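Local coordinates for protein AA9 family lytic polysaccharide monooxygenase B (Heterobasidion irregulare TC 32-1, PDB 5NNS) that oxidatively cleaves crystalline and amorphous cellulose at the C1 position, using a single active-site copper ion, at residues L104-I109 and N148-H153. Sequence-based numbering, arbitrary orientation.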
loop_
_atom_site.group_PDB
_atom_site.type_symbol
_atom_site.label_atom_id
_atom_site.label_comp_id
_atom_site.label_asym_id
_atom_site.label_seq_id
_atom_site.Cartn_x
_atom_site.Cartn_y
_atom_site.Cartn_z
ATOM N N LEU A 104 6.651 -6.787 10.768
ATOM C CA LEU A 104 6.893 -7.605 9.583
ATOM C C LEU A 104 7.979 -7.020 8.691
ATOM O O LEU A 104 8.349 -5.845 8.813
ATOM C CB LEU A 104 5.602 -7.796 8.779
ATOM C CG LEU A 104 4.402 -8.329 9.579
ATOM C CD1 LEU A 104 3.205 -8.511 8.658
ATOM C CD2 LEU A 104 4.735 -9.628 10.307
ATOM N N GLU A 105 8.486 -7.873 7.800
ATOM C CA GLU A 105 9.457 -7.479 6.787
ATOM C C GLU A 105 8.731 -7.219 5.474
ATOM O O GLU A 105 8.218 -8.149 4.846
ATOM C CB GLU A 105 10.511 -8.565 6.606
ATOM C CG GLU A 105 11.529 -8.608 7.725
ATOM C CD GLU A 105 12.497 -9.760 7.560
ATOM O OE1 GLU A 105 12.113 -10.911 7.873
ATOM O OE2 GLU A 105 13.642 -9.513 7.119
ATOM N N TRP A 106 8.703 -5.954 5.068
ATOM C CA TRP A 106 7.934 -5.510 3.904
ATOM C C TRP A 106 8.811 -5.400 2.680
ATOM O O TRP A 106 9.895 -4.816 2.746
ATOM C CB TRP A 106 7.298 -4.149 4.182
ATOM C CG TRP A 106 6.371 -4.206 5.319
ATOM C CD1 TRP A 106 6.673 -3.991 6.632
ATOM C CD2 TRP A 106 4.982 -4.538 5.271
ATOM N NE1 TRP A 106 5.546 -4.144 7.407
ATOM C CE2 TRP A 106 4.497 -4.490 6.596
ATOM C CE3 TRP A 106 4.096 -4.863 4.235
ATOM C CZ2 TRP A 106 3.162 -4.752 6.915
ATOM C CZ3 TRP A 106 2.762 -5.122 4.552
ATOM C CH2 TRP A 106 2.311 -5.068 5.883
ATOM N N PHE A 107 8.323 -5.944 1.563
ATOM C CA PHE A 107 8.958 -5.775 0.256
ATOM C C PHE A 107 7.963 -5.169 -0.735
ATOM O O PHE A 107 6.757 -5.408 -0.655
ATOM C CB PHE A 107 9.546 -7.094 -0.273
ATOM C CG PHE A 107 8.541 -8.205 -0.440
ATOM C CD1 PHE A 107 8.185 -9.012 0.642
ATOM C CD2 PHE A 107 7.967 -8.463 -1.681
ATOM C CE1 PHE A 107 7.260 -10.037 0.490
ATOM C CE2 PHE A 107 7.041 -9.492 -1.837
ATOM C CZ PHE A 107 6.689 -10.278 -0.749
ATOM N N LYS A 108 8.500 -4.402 -1.673
ATOM C CA LYS A 108 7.726 -3.638 -2.644
ATOM C C LYS A 108 7.615 -4.419 -3.964
ATOM O O LYS A 108 8.629 -4.812 -4.538
ATOM C CB LYS A 108 8.434 -2.312 -2.872
ATOM C CG LYS A 108 7.611 -1.252 -3.570
ATOM C CD LYS A 108 8.441 -0.007 -3.839
ATOM C CE LYS A 108 8.690 0.826 -2.584
ATOM N NZ LYS A 108 9.584 1.988 -2.851
ATOM N N ILE A 109 6.385 -4.663 -4.421
ATOM C CA ILE A 109 6.158 -5.397 -5.685
ATOM C C ILE A 109 5.812 -4.500 -6.872
ATOM O O ILE A 109 5.943 -4.923 -8.020
ATOM C CB ILE A 109 5.092 -6.515 -5.553
ATOM C CG1 ILE A 109 3.719 -5.963 -5.143
ATOM C CG2 ILE A 109 5.577 -7.584 -4.582
ATOM C CD1 ILE A 109 2.593 -6.951 -5.370
ATOM N N ASN A 148 1.446 -17.129 3.992
ATOM C CA ASN A 148 0.502 -16.128 4.459
ATOM C C ASN A 148 1.172 -14.758 4.374
ATOM O O ASN A 148 2.272 -14.567 4.915
ATOM C CB ASN A 148 0.090 -16.437 5.894
ATOM C CG ASN A 148 -0.453 -17.846 6.050
ATOM O OD1 ASN A 148 -1.315 -18.278 5.281
ATOM N ND2 ASN A 148 0.050 -18.570 7.048
ATOM N N TYR A 149 0.512 -13.827 3.682
ATOM C CA TYR A 149 1.059 -12.499 3.398
ATOM C C TYR A 149 0.034 -11.393 3.614
ATOM O O TYR A 149 -1.162 -11.589 3.363
ATOM C CB TYR A 149 1.510 -12.405 1.939
ATOM C CG TYR A 149 2.687 -13.258 1.561
ATOM C CD1 TYR A 149 2.513 -14.592 1.206
ATOM C CD2 TYR A 149 3.980 -12.726 1.522
ATOM C CE1 TYR A 149 3.588 -15.383 0.838
ATOM C CE2 TYR A 149 5.067 -13.508 1.157
ATOM C CZ TYR A 149 4.865 -14.838 0.813
ATOM O OH TYR A 149 5.935 -15.618 0.448
ATOM N N ILE A 150 0.511 -10.229 4.055
ATOM C CA ILE A 150 -0.259 -8.994 3.927
ATOM C C ILE A 150 0.012 -8.405 2.540
ATOM O O ILE A 150 1.145 -8.453 2.064
ATOM C CB ILE A 150 0.137 -7.942 4.982
ATOM C CG1 ILE A 150 -0.071 -8.474 6.405
ATOM C CG2 ILE A 150 -0.649 -6.650 4.773
ATOM C CD1 ILE A 150 -1.499 -8.863 6.746
ATOM N N LEU A 151 -1.031 -7.868 1.908
ATOM C CA LEU A 151 -0.918 -7.084 0.680
ATOM C C LEU A 151 -1.277 -5.651 1.036
ATOM O O LEU A 151 -2.395 -5.390 1.491
ATOM C CB LEU A 151 -1.889 -7.595 -0.387
ATOM C CG LEU A 151 -1.975 -6.799 -1.701
ATOM C CD1 LEU A 151 -0.664 -6.912 -2.460
ATOM C CD2 LEU A 151 -3.144 -7.274 -2.557
ATOM N N ARG A 152 -0.344 -4.734 0.789
ATOM C CA ARG A 152 -0.421 -3.369 1.288
ATOM C C ARG A 152 -0.410 -2.374 0.127
ATOM O O ARG A 152 0.526 -2.381 -0.675
ATOM C CB ARG A 152 0.763 -3.115 2.232
ATOM C CG ARG A 152 1.038 -1.650 2.561
ATOM C CD ARG A 152 2.088 -1.506 3.641
ATOM N NE ARG A 152 2.042 -0.187 4.270
ATOM C CZ ARG A 152 2.677 0.904 3.835
ATOM N NH1 ARG A 152 3.435 0.876 2.742
ATOM N NH2 ARG A 152 2.552 2.039 4.514
ATOM N N HIS A 153 -1.439 -1.522 0.052
ATOM C CA HIS A 153 -1.486 -0.426 -0.933
ATOM C C HIS A 153 -1.266 0.897 -0.225
ATOM O O HIS A 153 -1.808 1.115 0.858
ATOM C CB HIS A 153 -2.822 -0.397 -1.674
ATOM C CG HIS A 153 -3.022 -1.566 -2.583
ATOM N ND1 HIS A 153 -3.425 -2.799 -2.124
ATOM C CD2 HIS A 153 -2.852 -1.697 -3.920
ATOM C CE1 HIS A 153 -3.500 -3.641 -3.141
ATOM N NE2 HIS A 153 -3.164 -2.996 -4.244
#
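Trp-106 reaches across from strand 106-116 to Ile-150 and Arg-152 on strand 147-157, two strands of one mixed sheet in the beta-sandwich core of this AA9 enzyme. Strand 85-91 runs between them, and no hydrogen bond joins the two segments; the closest approaches of this buried contact are all between side chains. The indole directs the outer rim of its six-membered ring at strand 147-157: CH2 meets Ile-150 CG2 at the ring edge, 3.5 Å away. One face of the ring takes Arg-152 in a CH-pi contact, CD lying 4.1 Å from the centroid and 24° off the ring normal; Leu-104 CB lies over the opposite face, toward its rim. With CG anti to the backbone N (chi1 165°) and the chain extended from CG to NE, Arg-152 passes its methylenes across the indole, roughly at right angles to it, and carries its guanidinium beyond, tilted 62° from the ring, to the carbonyls of Ser-48 and Ile-47 and a salt bridge with Glu-154. On the other side of the sheet Phe-107 and Tyr-149 cross at about a right angle, Phe-107 CZ 4.1 Å from Tyr-149 CE2. Beyond the indole, Leu-104 CD1 touches Ile-150 CG1 at 4.0 Å.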